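Local coordinates for GGDEF family protein (Vibrio cholerae, PDB 5GZS) that probably makes cyclic di-GMP as a diguanylate cyclase, its periplasmic portion having two solute-binding-protein-like modules, one of which holds arginine, at residues Ile286-Pro291 against Ile413-Ala418; His310-Leu315 against Phe408-Ile413. One frame throughout, in Å; residues are numbered along the deposited sequence.

Running from the N terminus through the second solute-binding-protein-like module, the chain lays down strand 288-292 in one five-stranded sheet, passes through short strand 303-304, and enters a second sheet with strand 312-318. After the helices and strands of that second lobe it returns along 399-410. Interaction 2 closes this inner loop, pairing H310-L315 with F408-I413 at the sheet's edge. The chain then crosses back, and interaction 1 closes the outer loop by placing I413-A418 beside I286-P291. Interaction 2 is therefore nested inside interaction 1. I413 is common to both, so the returning chain passes directly from one lobe's sheet to the other's.

Interaction 1 (Ile286-Pro291 against Ile413-Ala418); sequences IDILAP and IAIGFA
I288 holds CG1 anti to its carbonyl carbon and beside the backbone N (chi1 -74°), and F417 places CG the same way (chi1 -59°). The two side chains run alongside each other in the same direction, with I288 CG1 3.5 Å from F417 CD2. In I288 and I415 it is CG2 that stands anti to N, and these two methyls meet at 3.5 Å. All three side chains pack against helix 421-435, where the F417 ring meets that of F430. L289 points to the other face, against F278 and L281 of helix 277-282. L289 and G416 form a hydrogen-bonded antiparallel pair, L289 N to G416 O at 2.9 Å and G416 N to L289 O at 2.8 Å. Beyond the non-hydrogen-bonded pair I288-F417, A418 N reaches D287 O at 3.0 Å. At the other end P291, which follows a cis peptide bond, sets CB 3.6 Å from I413 CG2. D287 turns its carboxylate to R224 and the backbone N of R227. Strand 288-292 thus has parallel strand 226-230 on one side and antiparallel 414-417 on the other, within the 2-1-3-5-4 strand order of a type II periplasmic-binding-protein lobe.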
loop_
_atom_site.group_PDB
_atom_site.type_symbol
_atom_site.label_atom_id
_atom_site.label_comp_id
_atom_site.label_asym_id
_atom_site.label_seq_id
_atom_site.Cartn_x
_atom_site.Cartn_y
_atom_site.Cartn_z
ATOM N N ILE A 286 14.674 18.273 -28.496
ATOM C CA ILE A 286 14.141 18.814 -27.241
ATOM C C ILE A 286 14.988 18.255 -26.101
ATOM O O ILE A 286 15.707 17.274 -26.300
ATOM C CB ILE A 286 12.676 18.439 -27.027
ATOM C CG1 ILE A 286 12.571 16.935 -26.772
ATOM C CG2 ILE A 286 11.851 18.822 -28.250
ATOM C CD1 ILE A 286 11.194 16.451 -26.343
ATOM N N ASP A 287 14.915 18.873 -24.921
ATOM C CA ASP A 287 15.684 18.427 -23.752
ATOM C C ASP A 287 14.863 17.560 -22.766
ATOM O O ASP A 287 15.382 16.639 -22.153
ATOM C CB ASP A 287 16.240 19.625 -22.992
ATOM C CG ASP A 287 16.925 20.621 -23.886
ATOM O OD1 ASP A 287 17.949 20.286 -24.501
ATOM O OD2 ASP A 287 16.428 21.761 -23.990
ATOM N N ILE A 288 13.585 17.865 -22.610
ATOM C CA ILE A 288 12.783 17.224 -21.583
ATOM C C ILE A 288 11.485 16.693 -22.148
ATOM O O ILE A 288 10.849 17.342 -22.969
ATOM C CB ILE A 288 12.474 18.212 -20.460
ATOM C CG1 ILE A 288 13.718 18.451 -19.621
ATOM C CG2 ILE A 288 11.285 17.754 -19.600
ATOM C CD1 ILE A 288 13.591 19.687 -18.719
ATOM N N LEU A 289 11.082 15.516 -21.716
ATOM C CA LEU A 289 9.821 14.977 -22.200
ATOM C C LEU A 289 9.101 14.316 -21.042
ATOM O O LEU A 289 9.699 13.550 -20.277
ATOM C CB LEU A 289 10.033 13.985 -23.352
ATOM C CG LEU A 289 8.843 13.093 -23.725
ATOM C CD1 LEU A 289 7.627 13.918 -24.044
ATOM C CD2 LEU A 289 9.140 12.169 -24.901
ATOM N N ALA A 290 7.819 14.634 -20.903
ATOM C CA ALA A 290 7.007 14.038 -19.858
ATOM C C ALA A 290 5.559 14.125 -20.283
ATOM O O ALA A 290 5.177 15.019 -21.035
ATOM C CB ALA A 290 7.232 14.737 -18.519
ATOM N N PRO A 291 4.749 13.175 -19.840
ATOM C CA PRO A 291 5.141 12.022 -19.018
ATOM C C PRO A 291 5.854 10.958 -19.846
ATOM O O PRO A 291 5.737 10.973 -21.069
ATOM C CB PRO A 291 3.804 11.526 -18.461
ATOM C CG PRO A 291 2.830 11.863 -19.549
ATOM C CD PRO A 291 3.313 13.180 -20.158
ATOM N N ILE A 413 5.463 6.918 -13.591
ATOM C CA ILE A 413 5.604 8.001 -14.536
ATOM C C ILE A 413 6.759 8.886 -14.049
ATOM O O ILE A 413 6.834 9.223 -12.860
ATOM C CB ILE A 413 4.282 8.773 -14.671
ATOM C CG1 ILE A 413 3.338 8.020 -15.602
ATOM C CG2 ILE A 413 4.490 10.168 -15.201
ATOM C CD1 ILE A 413 2.043 8.764 -15.856
ATOM N N ALA A 414 7.679 9.213 -14.964
ATOM C CA ALA A 414 8.824 10.090 -14.689
ATOM C C ALA A 414 8.970 11.145 -15.757
ATOM O O ALA A 414 8.243 11.134 -16.759
ATOM C CB ALA A 414 10.106 9.296 -14.600
ATOM N N ILE A 415 9.923 12.050 -15.535
ATOM C CA ILE A 415 10.401 12.957 -16.576
ATOM C C ILE A 415 11.590 12.316 -17.260
ATOM O O ILE A 415 12.490 11.784 -16.590
ATOM C CB ILE A 415 10.853 14.320 -16.022
ATOM C CG1 ILE A 415 9.795 14.945 -15.117
ATOM C CG2 ILE A 415 11.208 15.255 -17.150
ATOM C CD1 ILE A 415 10.260 16.249 -14.522
ATOM N N GLY A 416 11.604 12.375 -18.589
ATOM C CA GLY A 416 12.702 11.838 -19.385
ATOM C C GLY A 416 13.573 12.976 -19.847
ATOM O O GLY A 416 13.064 14.066 -20.124
ATOM N N PHE A 417 14.883 12.747 -19.927
ATOM C CA PHE A 417 15.807 13.814 -20.360
ATOM C C PHE A 417 16.664 13.251 -21.434
ATOM O O PHE A 417 16.972 12.057 -21.406
ATOM C CB PHE A 417 16.696 14.333 -19.225
ATOM C CG PHE A 417 15.938 14.891 -18.046
ATOM C CD1 PHE A 417 15.400 14.046 -17.089
ATOM C CD2 PHE A 417 15.783 16.264 -17.893
ATOM C CE1 PHE A 417 14.714 14.553 -16.001
ATOM C CE2 PHE A 417 15.101 16.786 -16.798
ATOM C CZ PHE A 417 14.566 15.927 -15.851
ATOM N N ALA A 418 17.030 14.095 -22.393
ATOM C CA ALA A 418 17.802 13.665 -23.536
ATOM C C ALA A 418 19.110 13.085 -23.055
ATOM O O ALA A 418 19.702 13.579 -22.087
ATOM C CB ALA A 418 18.049 14.818 -24.471
#

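Interaction 2 (His310-Leu315 against Phe408-Ile413); sequences HPQAIL and FYQYDI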
loop_
_atom_site.group_PDB
_atom_site.type_symbol
_atom_site.label_atom_id
_atom_site.label_comp_id
_atom_site.label_asym_id
_atom_site.label_seq_id
_atom_site.Cartn_x
_atom_site.Cartn_y
_atom_site.Cartn_z
ATOM N N HIS A 310 1.927 7.342 -10.055
ATOM C CA HIS A 310 1.868 5.891 -10.221
ATOM C C HIS A 310 0.519 5.417 -10.709
ATOM O O HIS A 310 -0.356 5.090 -9.907
ATOM C CB HIS A 310 2.216 5.210 -8.923
ATOM C CG HIS A 310 3.482 5.712 -8.328
ATOM N ND1 HIS A 310 4.704 5.126 -8.581
ATOM C CD2 HIS A 310 3.724 6.764 -7.509
ATOM C CE1 HIS A 310 5.644 5.782 -7.922
ATOM N NE2 HIS A 310 5.076 6.779 -7.265
ATOM N N PRO A 311 0.364 5.369 -12.038
ATOM C CA PRO A 311 -0.882 5.017 -12.712
ATOM C C PRO A 311 -1.328 3.627 -12.369
ATOM O O PRO A 311 -0.493 2.753 -12.096
ATOM C CB PRO A 311 -0.522 5.112 -14.194
ATOM C CG PRO A 311 0.718 5.943 -14.239
ATOM C CD PRO A 311 1.446 5.637 -13.001
ATOM N N GLN A 312 -2.645 3.444 -12.406
ATOM C CA GLN A 312 -3.295 2.173 -12.122
ATOM C C GLN A 312 -3.766 1.471 -13.400
ATOM O O GLN A 312 -4.748 1.888 -14.019
ATOM C CB GLN A 312 -4.468 2.423 -11.189
ATOM C CG GLN A 312 -4.058 3.108 -9.914
ATOM C CD GLN A 312 -3.074 2.273 -9.128
ATOM O OE1 GLN A 312 -3.315 1.089 -8.857
ATOM N NE2 GLN A 312 -1.943 2.877 -8.770
ATOM N N ALA A 313 -3.075 0.412 -13.809
ATOM C CA ALA A 313 -3.503 -0.306 -15.012
ATOM C C ALA A 313 -4.761 -1.091 -14.737
ATOM O O ALA A 313 -4.821 -1.879 -13.782
ATOM C CB ALA A 313 -2.422 -1.238 -15.519
ATOM N N ILE A 314 -5.771 -0.891 -15.567
ATOM C CA ILE A 314 -6.979 -1.688 -15.421
ATOM C C ILE A 314 -7.451 -2.279 -16.750
ATOM O O ILE A 314 -6.933 -1.951 -17.822
ATOM C CB ILE A 314 -8.108 -0.863 -14.797
ATOM C CG1 ILE A 314 -8.367 0.400 -15.608
ATOM C CG2 ILE A 314 -7.750 -0.487 -13.384
ATOM C CD1 ILE A 314 -9.552 1.202 -15.106
ATOM N N LEU A 315 -8.434 -3.164 -16.683
ATOM C CA LEU A 315 -8.994 -3.669 -17.920
ATOM C C LEU A 315 -10.315 -2.997 -18.217
ATOM O O LEU A 315 -11.160 -2.816 -17.337
ATOM C CB LEU A 315 -9.133 -5.182 -17.868
ATOM C CG LEU A 315 -7.724 -5.768 -17.990
ATOM C CD1 LEU A 315 -7.742 -7.255 -18.117
ATOM C CD2 LEU A 315 -6.989 -5.146 -19.175
ATOM N N PHE A 408 -4.722 -4.193 -11.805
ATOM C CA PHE A 408 -3.897 -5.376 -11.863
ATOM C C PHE A 408 -2.424 -5.023 -11.885
ATOM O O PHE A 408 -1.588 -5.920 -11.867
ATOM C CB PHE A 408 -4.248 -6.211 -13.091
ATOM C CG PHE A 408 -3.933 -5.537 -14.394
ATOM C CD1 PHE A 408 -4.823 -4.626 -14.956
ATOM C CD2 PHE A 408 -2.755 -5.816 -15.056
ATOM C CE1 PHE A 408 -4.544 -4.008 -16.149
ATOM C CE2 PHE A 408 -2.459 -5.206 -16.257
ATOM C CZ PHE A 408 -3.360 -4.298 -16.812
ATOM N N TYR A 409 -2.111 -3.725 -11.937
ATOM C CA TYR A 409 -0.712 -3.258 -11.893
ATOM C C TYR A 409 -0.545 -1.757 -11.613
ATOM O O TYR A 409 -1.288 -0.918 -12.130
ATOM C CB TYR A 409 0.002 -3.590 -13.199
ATOM C CG TYR A 409 1.508 -3.590 -13.084
ATOM C CD1 TYR A 409 2.191 -4.743 -12.718
ATOM C CD2 TYR A 409 2.255 -2.440 -13.358
ATOM C CE1 TYR A 409 3.576 -4.758 -12.619
ATOM C CE2 TYR A 409 3.652 -2.438 -13.257
ATOM C CZ TYR A 409 4.303 -3.607 -12.882
ATOM O OH TYR A 409 5.679 -3.644 -12.769
ATOM N N GLN A 410 0.446 -1.429 -10.791
ATOM C CA GLN A 410 0.829 -0.048 -10.580
ATOM C C GLN A 410 2.227 0.227 -11.164
ATOM O O GLN A 410 3.213 -0.390 -10.751
ATOM C CB GLN A 410 0.797 0.296 -9.094
ATOM C CG GLN A 410 1.131 1.763 -8.829
ATOM C CD GLN A 410 0.930 2.163 -7.384
ATOM O OE1 GLN A 410 -0.204 2.222 -6.883
ATOM N NE2 GLN A 410 2.039 2.437 -6.693
ATOM N N TYR A 411 2.314 1.152 -12.121
ATOM C CA TYR A 411 3.602 1.483 -12.732
ATOM C C TYR A 411 4.023 2.938 -12.480
ATOM O O TYR A 411 3.410 3.655 -11.681
ATOM C CB TYR A 411 3.575 1.172 -14.239
ATOM C CG TYR A 411 2.569 1.934 -15.080
ATOM C CD1 TYR A 411 1.236 1.557 -15.109
ATOM C CD2 TYR A 411 2.959 3.010 -15.876
ATOM C CE1 TYR A 411 0.313 2.244 -15.890
ATOM C CE2 TYR A 411 2.037 3.698 -16.654
ATOM C CZ TYR A 411 0.721 3.305 -16.659
ATOM O OH TYR A 411 -0.205 3.972 -17.419
ATOM N N ASP A 412 5.080 3.372 -13.154
ATOM C CA ASP A 412 5.709 4.650 -12.830
ATOM C C ASP A 412 5.707 5.674 -13.952
ATOM O O ASP A 412 5.932 5.362 -15.113
ATOM C CB ASP A 412 7.149 4.405 -12.383
ATOM C CG ASP A 412 7.222 3.673 -11.056
ATOM O OD1 ASP A 412 6.590 4.147 -10.088
ATOM O OD2 ASP A 412 7.890 2.616 -10.989
ATOM N N ILE A 413 5.463 6.918 -13.591
ATOM C CA ILE A 413 5.604 8.001 -14.536
ATOM C C ILE A 413 6.759 8.886 -14.049
ATOM O O ILE A 413 6.834 9.223 -12.860
ATOM C CB ILE A 413 4.282 8.773 -14.671
ATOM C CG1 ILE A 413 3.338 8.020 -15.602
ATOM C CG2 ILE A 413 4.490 10.168 -15.201
ATOM C CD1 ILE A 413 2.043 8.764 -15.856
#
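Antiparallel pairing at the edge of the second lobe's sheet, where the two crossings between the lobes of a type II periplasmic-binding-protein fold come together, joins P311-A313 to F408-Y411. Y411 N donates to P311 O at 3.2 Å and A313 N to Y409 O at 2.8 Å, with Q312 and Q410 as a non-hydrogen-bonded pair between these bonds. The ladder then turns uneven, because A313 bonds to two successive residues: its O takes F408 N, at 3.0 Å, and not the N of Y409.

The rings of Y411 and F408 receive P311 and A313. Y411 has CG between its backbone N and carbonyl carbon (chi1 62°), and one face of the ring meets P311 in a CH-pi contact, CB lying 3.7 Å from the ring centroid. P311 CG lies over the same face, away from the ring centre and nearer CE2 and CZ, and also touches I413 CD1 at 3.5 Å. F408 has A313 CB over one face, 3.5 Å from its CZ. L315 meets this ring through CD2, the two side chains crossing at about a right angle. Around them, F344 meets the Y411 ring, while L348 and M352 of helix 344-352 pack on F408 and Y409.

On the Q312-Q410 face Q312 NE2 donates twice: to H310 O within its own segment, and across to Q410 OE1 at 2.6 Å. Q410 OE1 lies near the plane of the Q312 amide, but NE2 is tilted from the Q410 carbonyl plane, and the two amides stand nearly perpendicular.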